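Local coordinates for peptidase M16 C-terminal domain-containing protein (Enterococcus faecalis, PDB 3D3Y) that is of unknown function but resembles M16 metallopeptidases, with an inactive-type M16 domain, and may bind a metal ion, at residues A129-F132 with Q133-E137; P58-V61 with K62-E65; E137-K140 with A141-E144. One frame throughout, in Å; residues are numbered along the deposited sequence.

Interaction 1 of 3, residues A129-F132 with Q133-E137; sequences AETF and QREKE
Glu130 and Arg134, one turn apart on helix 129-148, meet through a single carboxylate oxygen: Glu130 OE2 lies at the edge of the Arg134 guanidinium and in its plane. The carboxylate itself is turned away from that plane by 69°, so the two groups do not lie flat against each other. Arg134 NE and NH1 each give Glu130 OE2 a weak hydrogen bond, part of a salt bridge, the NE one 3.4 Å long. The arginine reaches this position by running out from the backbone and bending at chi3 (37°), which turns the guanidinium back along the helix.

The shorter bridge is made by NH2. Arg134 NH2 lies 2.8 Å from Glu135 OE2 and also donates to Thr52 OG1 on helix 40-52. Thr131 packs beside the same guanidinium, OG1 lying 3.6 Å from Arg134 NH1, but that hydroxyl is hydrogen-bonded to Glu128 and Asn53.

Phe132 and Lys136 form the apolar pair. Lys136 CD comes obliquely to the ring, 3.7 Å from Phe132 CE2, and the fully extended lysine then carries NZ past it to the carbonyls of Ala181 and Glu183. The buried ring also touches Leu45 on helix 40-52 and Ala185 and Leu188 on helix 185-198. Beneath these side chains runs regular alpha-helical bonding, such as Lys136 N to Phe132 O at 2.9 Å.

One guanidinium thus serves two carboxylates unequally: the short bridge to buried Glu135 probably contributes most to holding Arg134, with Thr52 holding NH2 as well, while the long, weak bonds to exposed Glu130 probably add less.

Interaction 2 of 3, residues P58-V61 with K62-E65; sequences PNQV and KLSE
Asn59 caps the first turn of helix 60-69 by accepting a hydrogen bond from Lys62 at its side-chain oxygen, the classical N-cap arrangement. The bond from Lys62 N to Asn59 OD1 measures 2.9 Å and is fairly straight, with an N-H...O angle of 161°, the donor tilted somewhat from the amide plane. Its geometry depends on chi1 of 63°, which sets CG between the backbone N and the carbonyl carbon and brings OD1 over the start of the helix. The main-chain oxygen of Asn59 meanwhile receives Leu63 N at 3.0 Å, so this residue uses both its oxygens to satisfy amides of the opening turn.

The tight part continues at Gln60 O, which accepts twice from Ser64. Ser64 N comes from above the carbonyl plane, 38° out of it, whereas the hydroxyl OG approaches in that plane at 3.1 Å. The serine hydroxyl thus turns back to the carbonyl of Gln60, one turn earlier. Leu63, the buried residue of the group, keeps its CB close to Asn59 O.

The outer side is built more loosely, from the long arm of Lys62. Its extended chain runs back past the cap: CG lies 3.5 Å from Asn59 OD1, and farther out CD touches the Asn59 amide and the Pro58 ring from two directions roughly at right angles. These are van der Waals contacts along the lysine chain. Val61 and Glu65 are exposed too, and beyond the backbone bond from Glu65 N to Val61 O their side chains barely approach one another. Where proline and lysine meet most closely, Lys62 CD rests 3.6 Å from Pro58 CD.

Interaction 3 of 3, residues E137-K140 with A141-E144; sequences ENLK and AYLE
Leu139 meets both Tyr142 and Leu143 through its branched end, forming the apolar part of this segment of helix 129-148. With chi1 at -179°, its CG is anti to the backbone N, which carries CD1 on toward the next turn. From there Leu139 CD1 approaches the Tyr142 ring obliquely, 4.0 Å from CD2, while Leu139 CG stands 4.0 Å from Leu143 CD1.

The one charged pair is long. Lys140 NZ and Glu144 OE2 form a salt bridge of 3.9 Å, and Lys140 CE is nearer that oxygen, at 3.6 Å. Lys140 is exposed and Glu144 partly so; the long separation suggests a modest attraction.

Backbone hydrogen bonds supply the regular frame, each amide reaching the carbonyl four residues earlier. Leu143 N to Leu139 O is 2.9 Å long and close to linear, with an N-H...O angle of 171°.

Around the helix, both buried leucines touch Leu180 of helix 177-182; Leu139 also meets Thr44 and Leu45 of helix 40-52, and Leu143 also meets Val177. The segment is therefore packed against both helices through its leucine side.

Overall arrangement
From the N terminus, interaction 2 comes first, at the start of helix 60-69, and is complete before helix 129-148 begins. Interactions 1 and 3 then follow end to end on that long helix, sharing Glu137, with centres about 11 Å apart. All three join adjoining segments over a helix turn or so, hence none closes a long loop, and none nests within or crosses another. Interaction 2 lies about 5 Å from interaction 1 at the nearest atoms and about 10 Å from interaction 3, without touching either. Helix 40-52 runs beside both contacts of the long helix, which also meets helix 185-198 through interaction 1 and helix 177-182 through interaction 3.

Interaction 1 of 3, residues A129-F132 with Q133-E137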
loop_
_atom_site.group_PDB
_atom_site.type_symbol
_atom_site.label_atom_id
_atom_site.label_comp_id
_atom_site.label_asym_id
_atom_site.label_seq_id
_atom_site.Cartn_x
_atom_site.Cartn_y
_atom_site.Cartn_z
ATOM N N ALA A 129 0.489 -26.275 14.868
ATOM C CA ALA A 129 -0.849 -26.495 14.303
ATOM C C ALA A 129 -1.941 -25.617 14.919
ATOM O O ALA A 129 -2.817 -25.094 14.213
ATOM C CB ALA A 129 -1.234 -27.974 14.426
ATOM N N GLU A 130 -1.919 -25.457 16.238
ATOM C CA GLU A 130 -2.947 -24.653 16.865
ATOM C C GLU A 130 -2.823 -23.254 16.361
ATOM O O GLU A 130 -3.819 -22.612 15.997
ATOM C CB GLU A 130 -2.832 -24.663 18.385
ATOM C CG GLU A 130 -4.068 -24.067 19.065
ATOM C CD GLU A 130 -3.735 -22.984 20.108
ATOM O OE1 GLU A 130 -3.257 -23.355 21.217
ATOM O OE2 GLU A 130 -3.977 -21.764 19.805
ATOM N N THR A 131 -1.585 -22.769 16.322
ATOM C CA THR A 131 -1.327 -21.399 15.912
ATOM C C THR A 131 -1.719 -21.232 14.455
ATOM O O THR A 131 -2.345 -20.225 14.084
ATOM C CB THR A 131 0.173 -21.001 16.069
ATOM O OG1 THR A 131 0.553 -21.021 17.458
ATOM C CG2 THR A 131 0.417 -19.618 15.489
ATOM N N PHE A 132 -1.364 -22.215 13.628
ATOM C CA PHE A 132 -1.647 -22.116 12.212
ATOM C C PHE A 132 -3.150 -22.054 11.930
ATOM O O PHE A 132 -3.628 -21.229 11.165
ATOM C CB PHE A 132 -1.054 -23.303 11.412
ATOM C CG PHE A 132 -1.362 -23.189 9.965
ATOM C CD1 PHE A 132 -0.613 -22.314 9.181
ATOM C CD2 PHE A 132 -2.489 -23.835 9.411
ATOM C CE1 PHE A 132 -0.919 -22.129 7.847
ATOM C CE2 PHE A 132 -2.812 -23.655 8.059
ATOM C CZ PHE A 132 -2.026 -22.795 7.287
ATOM N N GLN A 133 -3.898 -22.976 12.512
ATOM C CA GLN A 133 -5.332 -23.012 12.264
ATOM C C GLN A 133 -6.036 -21.735 12.739
ATOM O O GLN A 133 -6.889 -21.195 12.021
ATOM C CB GLN A 133 -5.906 -24.250 12.930
ATOM C CG GLN A 133 -7.418 -24.334 13.085
ATOM C CD GLN A 133 -7.736 -25.025 14.393
ATOM O OE1 GLN A 133 -7.535 -24.439 15.479
ATOM N NE2 GLN A 133 -8.170 -26.288 14.318
ATOM N N ARG A 134 -5.677 -21.254 13.934
ATOM C CA ARG A 134 -6.198 -19.994 14.453
ATOM C C ARG A 134 -5.956 -18.830 13.490
ATOM O O ARG A 134 -6.894 -18.072 13.189
ATOM C CB ARG A 134 -5.596 -19.671 15.819
ATOM C CG ARG A 134 -5.964 -18.246 16.339
ATOM C CD ARG A 134 -5.693 -18.068 17.851
ATOM N NE ARG A 134 -4.476 -18.765 18.317
ATOM C CZ ARG A 134 -3.223 -18.323 18.175
ATOM N NH1 ARG A 134 -2.214 -19.053 18.644
ATOM N NH2 ARG A 134 -2.966 -17.163 17.572
ATOM N N GLU A 135 -4.717 -18.679 13.012
ATOM C CA GLU A 135 -4.386 -17.541 12.122
ATOM C C GLU A 135 -5.024 -17.657 10.738
ATOM O O GLU A 135 -5.402 -16.644 10.125
ATOM C CB GLU A 135 -2.866 -17.358 11.977
ATOM C CG GLU A 135 -2.150 -16.878 13.256
ATOM C CD GLU A 135 -2.886 -15.738 13.938
ATOM O OE1 GLU A 135 -3.361 -14.827 13.242
ATOM O OE2 GLU A 135 -3.028 -15.767 15.178
ATOM N N LYS A 136 -5.140 -18.890 10.251
ATOM C CA LYS A 136 -5.822 -19.152 8.983
ATOM C C LYS A 136 -7.316 -18.737 9.090
ATOM O O LYS A 136 -7.832 -18.016 8.226
ATOM C CB LYS A 136 -5.696 -20.616 8.593
ATOM C CG LYS A 136 -6.299 -20.925 7.199
ATOM C CD LYS A 136 -6.032 -22.374 6.741
ATOM C CE LYS A 136 -6.715 -22.642 5.393
ATOM N NZ LYS A 136 -6.422 -24.055 4.891
ATOM N N GLU A 137 -7.983 -19.211 10.142
ATOM C CA GLU A 137 -9.359 -18.827 10.453
ATOM C C GLU A 137 -9.498 -17.302 10.608
ATOM O O GLU A 137 -10.470 -16.743 10.097
ATOM C CB GLU A 137 -9.827 -19.522 11.736
ATOM C CG GLU A 137 -10.072 -21.017 11.589
ATOM C CD GLU A 137 -10.337 -21.739 12.920
ATOM O OE1 GLU A 137 -10.222 -21.125 14.010
ATOM O OE2 GLU A 137 -10.637 -22.946 12.866
#

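Interaction 2 of 3, residues P58-V61 with K62-E65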
loop_
_atom_site.group_PDB
_atom_site.type_symbol
_atom_site.label_atom_id
_atom_site.label_comp_id
_atom_site.label_asym_id
_atom_site.label_seq_id
_atom_site.Cartn_x
_atom_site.Cartn_y
_atom_site.Cartn_z
ATOM N N PRO A 58 6.397 -18.785 22.652
ATOM C CA PRO A 58 5.428 -19.692 21.990
ATOM C C PRO A 58 3.957 -19.350 22.113
ATOM O O PRO A 58 3.123 -20.067 21.577
ATOM C CB PRO A 58 5.714 -21.062 22.627
ATOM C CG PRO A 58 6.377 -20.784 23.923
ATOM C CD PRO A 58 7.112 -19.454 23.760
ATOM N N ASN A 59 3.631 -18.273 22.807
ATOM C CA ASN A 59 2.263 -17.814 22.835
ATOM C C ASN A 59 2.240 -16.318 23.042
ATOM O O ASN A 59 3.285 -15.710 23.269
ATOM C CB ASN A 59 1.433 -18.595 23.875
ATOM C CG ASN A 59 1.911 -18.392 25.286
ATOM O OD1 ASN A 59 2.076 -17.272 25.737
ATOM N ND2 ASN A 59 2.117 -19.484 25.998
ATOM N N GLN A 60 1.052 -15.726 22.974
ATOM C CA GLN A 60 0.897 -14.257 22.942
ATOM C C GLN A 60 1.121 -13.636 24.317
ATOM O O GLN A 60 1.548 -12.469 24.431
ATOM C CB GLN A 60 -0.476 -13.911 22.303
ATOM C CG GLN A 60 -0.796 -12.464 21.883
ATOM C CD GLN A 60 0.308 -11.692 21.155
ATOM O OE1 GLN A 60 0.982 -12.183 20.237
ATOM N NE2 GLN A 60 0.464 -10.434 21.557
ATOM N N VAL A 61 0.907 -14.431 25.367
ATOM C CA VAL A 61 1.263 -14.013 26.721
ATOM C C VAL A 61 2.788 -13.828 26.842
ATOM O O VAL A 61 3.272 -12.798 27.345
ATOM C CB VAL A 61 0.719 -15.005 27.809
ATOM C CG1 VAL A 61 1.442 -14.845 29.138
ATOM C CG2 VAL A 61 -0.779 -14.817 28.016
ATOM N N LYS A 62 3.529 -14.824 26.365
ATOM C CA LYS A 62 4.984 -14.813 26.441
ATOM C C LYS A 62 5.600 -13.742 25.539
ATOM O O LYS A 62 6.552 -13.052 25.932
ATOM C CB LYS A 62 5.540 -16.214 26.140
ATOM C CG LYS A 62 5.253 -17.215 27.293
ATOM C CD LYS A 62 5.600 -18.645 26.902
ATOM C CE LYS A 62 5.297 -19.644 28.019
ATOM N NZ LYS A 62 5.539 -21.047 27.545
ATOM N N LEU A 63 5.036 -13.567 24.350
ATOM C CA LEU A 63 5.562 -12.550 23.422
ATOM C C LEU A 63 5.316 -11.147 23.964
ATOM O O LEU A 63 6.221 -10.316 23.996
ATOM C CB LEU A 63 4.966 -12.725 22.027
ATOM C CG LEU A 63 5.577 -11.936 20.860
ATOM C CD1 LEU A 63 5.452 -12.736 19.575
ATOM C CD2 LEU A 63 4.833 -10.607 20.765
ATOM N N SER A 64 4.099 -10.876 24.424
ATOM C CA SER A 64 3.813 -9.541 24.918
ATOM C C SER A 64 4.578 -9.212 26.220
ATOM O O SER A 64 4.956 -8.074 26.463
ATOM C CB SER A 64 2.306 -9.299 24.997
ATOM O OG SER A 64 1.792 -9.855 26.152
ATOM N N GLU A 65 4.891 -10.231 26.999
ATOM C CA GLU A 65 5.744 -10.098 28.161
ATOM C C GLU A 65 7.193 -9.735 27.756
ATOM O O GLU A 65 7.844 -8.946 28.429
ATOM C CB GLU A 65 5.677 -11.413 28.935
ATOM C CG GLU A 65 6.766 -11.772 29.969
ATOM C CD GLU A 65 6.595 -13.250 30.449
ATOM O OE1 GLU A 65 5.424 -13.647 30.743
ATOM O OE2 GLU A 65 7.596 -14.015 30.510
#

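Interaction 3 of 3, residues E137-K140 with A141-E144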
loop_
_atom_site.group_PDB
_atom_site.type_symbol
_atom_site.label_atom_id
_atom_site.label_comp_id
_atom_site.label_asym_id
_atom_site.label_seq_id
_atom_site.Cartn_x
_atom_site.Cartn_y
_atom_site.Cartn_z
ATOM N N GLU A 137 -7.983 -19.211 10.142
ATOM C CA GLU A 137 -9.359 -18.827 10.453
ATOM C C GLU A 137 -9.498 -17.302 10.608
ATOM O O GLU A 137 -10.470 -16.743 10.097
ATOM C CB GLU A 137 -9.827 -19.522 11.736
ATOM C CG GLU A 137 -10.072 -21.017 11.589
ATOM C CD GLU A 137 -10.337 -21.739 12.920
ATOM O OE1 GLU A 137 -10.222 -21.125 14.010
ATOM O OE2 GLU A 137 -10.637 -22.946 12.866
ATOM N N ASN A 138 -8.540 -16.643 11.288
ATOM C CA ASN A 138 -8.554 -15.175 11.458
ATOM C C ASN A 138 -8.443 -14.445 10.131
ATOM O O ASN A 138 -9.176 -13.493 9.887
ATOM C CB ASN A 138 -7.423 -14.655 12.370
ATOM C CG ASN A 138 -7.633 -15.014 13.838
ATOM O OD1 ASN A 138 -8.677 -15.537 14.204
ATOM N ND2 ASN A 138 -6.623 -14.758 14.671
ATOM N N LEU A 139 -7.548 -14.918 9.261
ATOM C CA LEU A 139 -7.385 -14.292 7.973
ATOM C C LEU A 139 -8.613 -14.499 7.104
ATOM O O LEU A 139 -9.039 -13.596 6.426
ATOM C CB LEU A 139 -6.085 -14.736 7.270
ATOM C CG LEU A 139 -5.843 -14.085 5.899
ATOM C CD1 LEU A 139 -5.717 -12.545 5.981
ATOM C CD2 LEU A 139 -4.620 -14.677 5.175
ATOM N N LYS A 140 -9.211 -15.678 7.148
ATOM C CA LYS A 140 -10.423 -15.892 6.402
ATOM C C LYS A 140 -11.517 -14.909 6.855
ATOM O O LYS A 140 -12.238 -14.320 6.021
ATOM C CB LYS A 140 -10.855 -17.343 6.553
ATOM C CG LYS A 140 -12.079 -17.712 5.737
ATOM C CD LYS A 140 -12.509 -19.147 6.012
ATOM C CE LYS A 140 -13.506 -19.582 4.938
ATOM N NZ LYS A 140 -14.524 -20.471 5.527
ATOM N N ALA A 141 -11.636 -14.728 8.175
ATOM C CA ALA A 141 -12.618 -13.792 8.728
ATOM C C ALA A 141 -12.357 -12.370 8.200
ATOM O O ALA A 141 -13.270 -11.674 7.791
ATOM C CB ALA A 141 -12.568 -13.818 10.282
ATOM N N TYR A 142 -11.095 -11.966 8.187
ATOM C CA TYR A 142 -10.715 -10.653 7.658
ATOM C C TYR A 142 -11.061 -10.463 6.191
ATOM O O TYR A 142 -11.656 -9.442 5.813
ATOM C CB TYR A 142 -9.240 -10.427 7.879
ATOM C CG TYR A 142 -8.679 -9.126 7.330
ATOM C CD1 TYR A 142 -9.006 -7.902 7.902
ATOM C CD2 TYR A 142 -7.792 -9.136 6.277
ATOM C CE1 TYR A 142 -8.472 -6.728 7.435
ATOM C CE2 TYR A 142 -7.244 -7.961 5.794
ATOM C CZ TYR A 142 -7.585 -6.762 6.379
ATOM O OH TYR A 142 -7.040 -5.593 5.895
ATOM N N LEU A 143 -10.698 -11.440 5.366
ATOM C CA LEU A 143 -10.993 -11.377 3.931
ATOM C C LEU A 143 -12.489 -11.392 3.709
ATOM O O LEU A 143 -12.987 -10.676 2.849
ATOM C CB LEU A 143 -10.341 -12.550 3.193
ATOM C CG LEU A 143 -8.821 -12.668 3.340
ATOM C CD1 LEU A 143 -8.347 -14.002 2.725
ATOM C CD2 LEU A 143 -8.154 -11.469 2.704
ATOM N N GLU A 144 -13.226 -12.178 4.493
ATOM C CA GLU A 144 -14.695 -12.123 4.409
ATOM C C GLU A 144 -15.323 -10.762 4.784
ATOM O O GLU A 144 -16.278 -10.340 4.135
ATOM C CB GLU A 144 -15.336 -13.268 5.188
ATOM C CG GLU A 144 -15.134 -14.593 4.469
ATOM C CD GLU A 144 -15.594 -15.804 5.256
ATOM O OE1 GLU A 144 -15.722 -15.730 6.496
ATOM O OE2 GLU A 144 -15.813 -16.851 4.613
#